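Local coordinates for Sn-glycerol-3-phosphate ABC transporter substrate-binding protein UspB (Mycobacterium tuberculosis, PDB 4MFI) that binds glycerophosphocholine and probably delivers it to the membrane subunits of an ABC importer, at residues T331-Q341 / V348-E358; Y146-P155 / C302-A310. All coordinates share one frame; numbering follows the deposited sequence.

Contact 1 (T331-Q341 / V348-E358); sequences TNPTNTAYFSQ and VRKSAVDDASE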
loop_
_atom_site.group_PDB
_atom_site.type_symbol
_atom_site.label_atom_id
_atom_site.label_comp_id
_atom_site.label_asym_id
_atom_site.label_seq_id
_atom_site.Cartn_x
_atom_site.Cartn_y
_atom_site.Cartn_z
ATOM N N THR A 331 4.392 16.109 6.297
ATOM C CA THR A 331 5.146 14.861 6.159
ATOM C C THR A 331 6.596 15.010 6.624
ATOM O O THR A 331 7.470 14.218 6.240
ATOM C CB THR A 331 5.107 14.303 4.715
ATOM O OG1 THR A 331 5.702 15.246 3.815
ATOM C CG2 THR A 331 3.672 13.990 4.289
ATOM N N ASN A 332 6.858 16.015 7.459
ATOM C CA ASN A 332 8.190 16.152 8.044
ATOM C C ASN A 332 8.400 15.063 9.117
ATOM O O ASN A 332 7.458 14.329 9.436
ATOM C CB ASN A 332 8.476 17.610 8.490
ATOM C CG ASN A 332 7.857 17.989 9.838
ATOM O OD1 ASN A 332 7.397 17.147 10.605
ATOM N ND2 ASN A 332 7.886 19.288 10.140
ATOM N N PRO A 333 9.630 14.906 9.635
ATOM C CA PRO A 333 9.841 13.747 10.515
ATOM C C PRO A 333 8.960 13.721 11.768
ATOM O O PRO A 333 8.385 12.676 12.088
ATOM C CB PRO A 333 11.320 13.861 10.884
ATOM C CG PRO A 333 11.929 14.533 9.704
ATOM C CD PRO A 333 10.906 15.529 9.242
ATOM N N THR A 334 8.849 14.854 12.450
ATOM C CA THR A 334 7.987 14.984 13.623
ATOM C C THR A 334 6.532 14.668 13.282
ATOM O O THR A 334 5.839 13.940 14.003
ATOM C CB THR A 334 8.048 16.431 14.163
ATOM O OG1 THR A 334 9.368 16.703 14.647
ATOM C CG2 THR A 334 7.059 16.637 15.286
ATOM N N ASN A 335 6.071 15.217 12.170
ATOM C CA ASN A 335 4.656 15.151 11.852
ATOM C C ASN A 335 4.219 13.811 11.285
ATOM O O ASN A 335 3.112 13.349 11.569
ATOM C CB ASN A 335 4.267 16.312 10.943
ATOM C CG ASN A 335 4.322 17.632 11.665
ATOM O OD1 ASN A 335 4.146 17.685 12.884
ATOM N ND2 ASN A 335 4.573 18.709 10.929
ATOM N N THR A 336 5.073 13.171 10.492
ATOM C CA THR A 336 4.733 11.833 10.023
ATOM C C THR A 336 4.767 10.830 11.184
ATOM O O THR A 336 3.964 9.901 11.229
ATOM C CB THR A 336 5.614 11.366 8.832
ATOM O OG1 THR A 336 5.038 10.187 8.254
ATOM C CG2 THR A 336 7.046 11.067 9.268
ATOM N N ALA A 337 5.674 11.036 12.134
ATOM C CA ALA A 337 5.699 10.207 13.337
ATOM C C ALA A 337 4.386 10.348 14.097
ATOM O O ALA A 337 3.774 9.350 14.486
ATOM C CB ALA A 337 6.876 10.581 14.227
ATOM N N TYR A 338 3.949 11.590 14.295
ATOM C CA TYR A 338 2.668 11.856 14.945
ATOM C C TYR A 338 1.498 11.205 14.206
ATOM O O TYR A 338 0.658 10.531 14.821
ATOM C CB TYR A 338 2.431 13.363 15.088
ATOM C CG TYR A 338 1.030 13.706 15.533
ATOM C CD1 TYR A 338 0.647 13.565 16.861
ATOM C CD2 TYR A 338 0.083 14.151 14.617
ATOM C CE1 TYR A 338 -0.641 13.867 17.264
ATOM C CE2 TYR A 338 -1.201 14.457 15.007
ATOM C CZ TYR A 338 -1.561 14.312 16.328
ATOM O OH TYR A 338 -2.846 14.616 16.711
ATOM N N PHE A 339 1.443 11.402 12.890
ATOM C CA PHE A 339 0.372 10.828 12.086
ATOM C C PHE A 339 0.343 9.306 12.231
ATOM O O PHE A 339 -0.727 8.706 12.399
ATOM C CB PHE A 339 0.542 11.228 10.618
ATOM C CG PHE A 339 -0.646 10.902 9.756
ATOM C CD1 PHE A 339 -1.806 11.666 9.828
ATOM C CD2 PHE A 339 -0.592 9.858 8.843
ATOM C CE1 PHE A 339 -2.899 11.379 9.023
ATOM C CE2 PHE A 339 -1.685 9.563 8.036
ATOM C CZ PHE A 339 -2.840 10.328 8.131
ATOM N N SER A 340 1.523 8.694 12.185
ATOM C CA SER A 340 1.664 7.247 12.355
ATOM C C SER A 340 1.138 6.775 13.710
ATOM O O SER A 340 0.397 5.795 13.790
ATOM C CB SER A 340 3.135 6.839 12.196
ATOM O OG SER A 340 3.311 5.458 12.464
ATOM N N GLN A 341 1.521 7.472 14.774
ATOM C CA GLN A 341 1.079 7.105 16.119
ATOM C C GLN A 341 -0.435 7.199 16.276
ATOM O O GLN A 341 -1.042 6.422 17.014
ATOM C CB GLN A 341 1.762 7.996 17.157
ATOM C CG GLN A 341 3.260 7.779 17.242
ATOM C CD GLN A 341 3.999 8.975 17.806
ATOM O OE1 GLN A 341 3.408 9.853 18.443
ATOM N NE2 GLN A 341 5.305 9.020 17.569
ATOM N N VAL A 348 6.781 8.130 7.073
ATOM C CA VAL A 348 7.279 8.168 5.700
ATOM C C VAL A 348 8.696 8.732 5.590
ATOM O O VAL A 348 9.253 8.798 4.491
ATOM C CB VAL A 348 6.322 8.944 4.766
ATOM C CG1 VAL A 348 4.896 8.401 4.894
ATOM C CG2 VAL A 348 6.349 10.446 5.065
ATOM N N ARG A 349 9.271 9.126 6.729
ATOM C CA ARG A 349 10.615 9.695 6.771
ATOM C C ARG A 349 11.566 8.759 7.486
ATOM O O ARG A 349 11.230 8.230 8.554
ATOM C CB ARG A 349 10.609 11.045 7.505
ATOM C CG ARG A 349 9.782 12.129 6.819
ATOM C CD ARG A 349 10.457 12.630 5.549
ATOM N NE ARG A 349 11.632 13.416 5.893
ATOM C CZ ARG A 349 11.687 14.743 5.850
ATOM N NH1 ARG A 349 10.634 15.452 5.450
ATOM N NH2 ARG A 349 12.800 15.359 6.208
ATOM N N LYS A 350 12.754 8.572 6.914
ATOM C CA LYS A 350 13.771 7.720 7.526
ATOM C C LYS A 350 14.116 8.192 8.934
ATOM O O LYS A 350 14.203 7.389 9.864
ATOM C CB LYS A 350 15.039 7.704 6.667
ATOM C CG LYS A 350 14.822 7.173 5.258
ATOM C CD LYS A 350 16.104 7.310 4.449
ATOM C CE LYS A 350 15.910 6.831 3.021
ATOM N NZ LYS A 350 17.066 7.216 2.167
ATOM N N SER A 351 14.292 9.500 9.091
ATOM C CA SER A 351 14.722 10.064 10.367
ATOM C C SER A 351 13.614 10.151 11.411
ATOM O O SER A 351 13.851 10.649 12.515
ATOM C CB SER A 351 15.316 11.457 10.163
ATOM O OG SER A 351 14.306 12.377 9.794
ATOM N N ALA A 352 12.409 9.688 11.085
ATOM C CA ALA A 352 11.355 9.684 12.093
ATOM C C ALA A 352 11.691 8.715 13.234
ATOM O O ALA A 352 11.176 8.862 14.344
ATOM C CB ALA A 352 9.982 9.402 11.478
ATOM N N VAL A 353 12.584 7.756 12.970
ATOM C CA VAL A 353 13.050 6.833 14.012
ATOM C C VAL A 353 13.812 7.563 15.112
ATOM O O VAL A 353 13.922 7.056 16.226
ATOM C CB VAL A 353 13.943 5.680 13.451
ATOM C CG1 VAL A 353 13.261 4.995 12.288
ATOM C CG2 VAL A 353 15.311 6.192 13.023
ATOM N N ASP A 354 14.334 8.749 14.801
ATOM C CA ASP A 354 15.106 9.529 15.769
ATOM C C ASP A 354 14.235 10.517 16.545
ATOM O O ASP A 354 14.719 11.211 17.442
ATOM C CB ASP A 354 16.252 10.276 15.076
ATOM C CG ASP A 354 17.245 9.339 14.414
ATOM O OD1 ASP A 354 17.530 8.268 14.992
ATOM O OD2 ASP A 354 17.735 9.670 13.311
ATOM N N ASP A 355 12.955 10.585 16.191
ATOM C CA ASP A 355 11.999 11.409 16.927
ATOM C C ASP A 355 11.785 10.821 18.319
ATOM O O ASP A 355 11.626 9.609 18.469
ATOM C CB ASP A 355 10.673 11.497 16.160
ATOM C CG ASP A 355 9.604 12.271 16.917
ATOM O OD1 ASP A 355 9.631 13.521 16.897
ATOM O OD2 ASP A 355 8.724 11.626 17.523
ATOM N N ALA A 356 11.789 11.679 19.335
ATOM C CA ALA A 356 11.686 11.225 20.719
ATOM C C ALA A 356 10.392 10.456 20.996
ATOM O O ALA A 356 10.418 9.377 21.596
ATOM C CB ALA A 356 11.826 12.404 21.675
ATOM N N SER A 357 9.264 11.013 20.562
ATOM C CA SER A 357 7.974 10.361 20.758
ATOM C C SER A 357 7.914 9.030 20.014
ATOM O O SER A 357 7.348 8.055 20.514
ATOM C CB SER A 357 6.828 11.270 20.307
ATOM O OG SER A 357 6.819 11.434 18.899
ATOM N N GLU A 358 8.506 8.989 18.824
ATOM C CA GLU A 358 8.531 7.763 18.036
ATOM C C GLU A 358 9.384 6.681 18.692
ATOM O O GLU A 358 9.015 5.509 18.676
ATOM C CB GLU A 358 9.020 8.040 16.615
ATOM C CG GLU A 358 9.001 6.825 15.681
ATOM C CD GLU A 358 7.603 6.318 15.375
ATOM O OE1 GLU A 358 6.614 7.032 15.661
ATOM O OE2 GLU A 358 7.500 5.193 14.838
HETATM O O HOH W 1 6.094 13.324 16.910
HETATM O O HOH W 2 5.322 4.137 14.033
HETATM O O HOH W 3 4.198 12.477 18.373
#
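Pro-333 and Ala-352 bring the two backbones closest, with their CA atoms 4.6 Å apart. Here the first turn of the helix starting at Pro-333 meets the 3-10 turn 350-354, and the next helix, N-capped by Asp-355, starts alongside. Asn-332 caps the first helix: its OD1 takes the N-H of Asn-335 at 2.8 Å. At one end, Thr-336 OG1 accepts from Val-348 N at 2.9 Å (162° at the hydrogen). OG1 lies anti to the backbone N (chi1 -168°), which turns it to that amide and leaves CG2 against the Arg-349 methylenes and Ala-352 CB. The bends at chi2 and chi3 of Arg-349 lay one face of its guanidinium under Pro-333, whose CD sits over the centre, 3.6 Å from CZ. The bond from Arg-349 NH1 to Thr-331 O is long and weak; its NE has a stronger partner in the salt bridge to Asp-130, which also bonds Ser-351 OG.

At the other end Gln-341 uses both N-H groups of NE2, one to Ser-357 OG and one to Glu-358 OE1, each at 3.1 Å and nearly straight. Both acceptors lie close to the amide plane, and the Glu-358 carboxylate is only 13° from coplanar with it, so the amide's rotation is fixed. One water links Gln-341 OE1 to Ser-357 OG, another Ser-340 OG to Glu-358 OE2. Between the two ends Ala-337 packs on Ala-352. Helix 50-63 covers another side of helix 333-343 through Asn-335 and Tyr-338, while Thr-331 and Val-348 rest on strand 144-160.

Contact 2 (Y146-P155 / C302-A310); sequences YAVPYARSTP and CPTGGAGLA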
loop_
_atom_site.group_PDB
_atom_site.type_symbol
_atom_site.label_atom_id
_atom_site.label_comp_id
_atom_site.label_asym_id
_atom_site.label_seq_id
_atom_site.Cartn_x
_atom_site.Cartn_y
_atom_site.Cartn_z
ATOM N N TYR A 146 5.208 12.827 -8.756
ATOM C CA TYR A 146 3.894 13.461 -8.833
ATOM C C TYR A 146 3.114 13.500 -7.524
ATOM O O TYR A 146 2.012 14.030 -7.483
ATOM C CB TYR A 146 3.054 12.808 -9.936
ATOM C CG TYR A 146 3.610 13.086 -11.307
ATOM C CD1 TYR A 146 3.233 14.224 -12.013
ATOM C CD2 TYR A 146 4.561 12.242 -11.877
ATOM C CE1 TYR A 146 3.759 14.493 -13.266
ATOM C CE2 TYR A 146 5.093 12.506 -13.126
ATOM C CZ TYR A 146 4.687 13.629 -13.819
ATOM O OH TYR A 146 5.215 13.894 -15.066
ATOM N N ALA A 147 3.681 12.942 -6.461
ATOM C CA ALA A 147 3.072 13.029 -5.141
ATOM C C ALA A 147 4.118 12.769 -4.072
ATOM O O ALA A 147 5.248 12.395 -4.382
ATOM C CB ALA A 147 1.910 12.037 -5.006
ATOM N N VAL A 148 3.727 12.980 -2.818
ATOM C CA VAL A 148 4.572 12.733 -1.652
ATOM C C VAL A 148 3.821 11.731 -0.764
ATOM O O VAL A 148 2.624 11.889 -0.540
ATOM C CB VAL A 148 4.826 14.060 -0.890
ATOM C CG1 VAL A 148 5.564 13.827 0.426
ATOM C CG2 VAL A 148 5.590 15.049 -1.765
ATOM N N PRO A 149 4.510 10.693 -0.257
ATOM C CA PRO A 149 3.809 9.692 0.561
ATOM C C PRO A 149 3.210 10.294 1.831
ATOM O O PRO A 149 3.832 11.167 2.446
ATOM C CB PRO A 149 4.918 8.700 0.927
ATOM C CG PRO A 149 6.188 9.509 0.842
ATOM C CD PRO A 149 5.957 10.424 -0.335
ATOM N N TYR A 150 2.024 9.830 2.217
ATOM C CA TYR A 150 1.289 10.426 3.332
ATOM C C TYR A 150 0.701 9.360 4.261
ATOM O O TYR A 150 1.048 9.298 5.440
ATOM C CB TYR A 150 0.184 11.317 2.775
ATOM C CG TYR A 150 -0.737 11.973 3.784
ATOM C CD1 TYR A 150 -0.291 13.011 4.602
ATOM C CD2 TYR A 150 -2.072 11.595 3.876
ATOM C CE1 TYR A 150 -1.148 13.636 5.499
ATOM C CE2 TYR A 150 -2.938 12.215 4.770
ATOM C CZ TYR A 150 -2.471 13.231 5.578
ATOM O OH TYR A 150 -3.333 13.855 6.455
ATOM N N ALA A 151 -0.185 8.522 3.725
ATOM C CA ALA A 151 -0.837 7.468 4.506
ATOM C C ALA A 151 -0.460 6.128 3.890
ATOM O O ALA A 151 -1.152 5.625 3.001
ATOM C CB ALA A 151 -2.350 7.656 4.494
ATOM N N ARG A 152 0.661 5.572 4.340
ATOM C CA ARG A 152 1.271 4.424 3.677
ATOM C C ARG A 152 1.258 3.174 4.547
ATOM O O ARG A 152 1.352 3.254 5.769
ATOM C CB ARG A 152 2.706 4.758 3.243
ATOM C CG ARG A 152 2.837 6.081 2.446
ATOM C CD ARG A 152 1.899 6.167 1.217
ATOM N NE ARG A 152 1.976 4.917 0.479
ATOM C CZ ARG A 152 2.889 4.630 -0.445
ATOM N NH1 ARG A 152 3.746 5.556 -0.876
ATOM N NH2 ARG A 152 2.909 3.414 -0.967
ATOM N N SER A 153 1.148 2.022 3.891
ATOM C CA SER A 153 1.063 0.729 4.553
ATOM C C SER A 153 1.888 -0.273 3.765
ATOM O O SER A 153 2.341 0.022 2.656
ATOM C CB SER A 153 -0.383 0.264 4.533
ATOM O OG SER A 153 -0.813 0.176 3.184
ATOM N N THR A 154 2.088 -1.457 4.339
ATOM C CA THR A 154 2.629 -2.595 3.602
ATOM C C THR A 154 1.900 -3.846 4.066
ATOM O O THR A 154 1.209 -3.825 5.088
ATOM C CB THR A 154 4.137 -2.838 3.871
ATOM O OG1 THR A 154 4.298 -3.406 5.175
ATOM C CG2 THR A 154 4.955 -1.564 3.742
ATOM N N PRO A 155 2.054 -4.950 3.330
ATOM C CA PRO A 155 1.603 -6.214 3.913
ATOM C C PRO A 155 2.493 -6.627 5.090
ATOM O O PRO A 155 3.642 -6.182 5.218
ATOM C CB PRO A 155 1.760 -7.202 2.751
ATOM C CG PRO A 155 1.665 -6.342 1.520
ATOM C CD PRO A 155 2.414 -5.102 1.910
ATOM N N CYS A 302 8.162 -7.382 -0.892
ATOM C CA CYS A 302 7.057 -6.803 -0.147
ATOM C C CYS A 302 6.702 -5.466 -0.777
ATOM O O CYS A 302 7.551 -4.589 -0.867
ATOM C CB CYS A 302 7.464 -6.587 1.310
ATOM S SG CYS A 302 6.127 -5.930 2.342
ATOM N N PRO A 303 5.445 -5.301 -1.213
ATOM C CA PRO A 303 5.044 -4.028 -1.813
ATOM C C PRO A 303 4.684 -3.009 -0.747
ATOM O O PRO A 303 4.552 -3.334 0.439
ATOM C CB PRO A 303 3.781 -4.405 -2.591
ATOM C CG PRO A 303 3.170 -5.472 -1.732
ATOM C CD PRO A 303 4.343 -6.280 -1.218
ATOM N N THR A 304 4.524 -1.769 -1.179
ATOM C CA THR A 304 3.927 -0.754 -0.330
ATOM C C THR A 304 2.506 -0.494 -0.817
ATOM O O THR A 304 2.092 -1.011 -1.857
ATOM C CB THR A 304 4.725 0.528 -0.398
ATOM O OG1 THR A 304 4.705 0.986 -1.748
ATOM C CG2 THR A 304 6.170 0.272 0.026
ATOM N N GLY A 305 1.757 0.306 -0.067
ATOM C CA GLY A 305 0.381 0.606 -0.409
ATOM C C GLY A 305 -0.061 1.905 0.229
ATOM O O GLY A 305 0.692 2.527 0.984
ATOM N N GLY A 306 -1.286 2.320 -0.067
ATOM C CA GLY A 306 -1.833 3.534 0.517
ATOM C C GLY A 306 -1.854 4.720 -0.430
ATOM O O GLY A 306 -1.957 4.550 -1.645
ATOM N N ALA A 307 -1.742 5.924 0.129
ATOM C CA ALA A 307 -1.999 7.146 -0.633
ATOM C C ALA A 307 -1.010 8.266 -0.349
ATOM O O ALA A 307 -0.415 8.340 0.736
ATOM C CB ALA A 307 -3.419 7.633 -0.368
ATOM N N GLY A 308 -0.858 9.146 -1.337
ATOM C CA GLY A 308 0.033 10.283 -1.251
ATOM C C GLY A 308 -0.668 11.596 -1.537
ATOM O O GLY A 308 -1.834 11.622 -1.940
ATOM N N LEU A 309 0.054 12.693 -1.344
ATOM C CA LEU A 309 -0.493 14.027 -1.564
ATOM C C LEU A 309 0.056 14.632 -2.849
ATOM O O LEU A 309 1.276 14.655 -3.059
ATOM C CB LEU A 309 -0.150 14.936 -0.379
ATOM C CG LEU A 309 -0.670 14.493 0.986
ATOM C CD1 LEU A 309 -0.222 15.463 2.078
ATOM C CD2 LEU A 309 -2.189 14.376 0.963
ATOM N N ALA A 310 -0.845 15.113 -3.706
ATOM C CA ALA A 310 -0.476 15.672 -5.005
ATOM C C ALA A 310 -0.979 17.109 -5.145
ATOM O O ALA A 310 -1.887 17.533 -4.428
ATOM C CB ALA A 310 -1.052 14.811 -6.127
#
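Val-148 and Leu-309 form an antiparallel hydrogen-bonded pair, with Leu-309 N to Val-148 O at 2.8 Å, and from there the two strands run on together through a bulge. Tyr-150 N and Ala-151 N both donate to Ala-307 O, the first at 3.2 Å and bent to 141°, the second at 3.0 Å and straighter; this classic beta bulge shifts the register by one residue. Packing is tight on both sides of it. Gly-308 CA comes 3.1 Å from Val-148 O, and Gly-306, at a phi/psi that suits glycine, has its CA against Ala-151 O.

With chi1 at 177°, Tyr-150 CG points away from the backbone N and the ring takes Leu-309 CD2 over one face in a CH-pi contact, 4.2 Å from the centroid and offset toward the rim; Leu-309 CD1 meets Tyr-150 CD1. The Tyr-150 hydroxyl hydrogen-bonds Glu-53. Further on, Arg-152, bent at chi2 and chi3, brings the edge of its guanidinium to Gly-305 O, NE donating at 2.8 Å. Ser-153 N reaches the same oxygen from the opposite face of its carbonyl plane, so two good donors grip it, with Arg-152 NH2 adding a weak third. Arg-152 NH2 also makes a salt bridge to Asp-138, which bonds Thr-304 OG1.

Beyond Thr-304 the two chains spread: Pro-155 and Cys-302 have CA atoms 6.8 Å apart, and ring-to-ring apolar packing replaces the ladder, with Pro-155 CG on Pro-303 CG at 3.7 Å. Pro-303 O is buried there without a polar partner. Even this end is covered by protein, Trp-208 packing on both prolines. Paired strands close to the centre of the chain, one of them the long strand 144-160, are consistent with the interdomain hinge segments of type 2 periplasmic binding proteins.

In the fold
Along the chain contact 2 closes first, joining segments 147 residues apart, and contact 1 follows as a local pairing with six residues between its segments. Their centres lie about 15 Å apart. Contact 2 is a buried part of the mixed sheet near the middle of the molecule, whereas contact 1 lies further out, its centre about 18 Å from that of the chain, where helices pack on that sheet. The two meet directly: Thr-331 CG2 packs 3.4 Å from Pro-149 O, and Phe-339 CE1 lies 3.6 Å from Tyr-150 OH. Segment 331-341 thus rests on the strand that probably runs between the two lobes of this solute-binding protein.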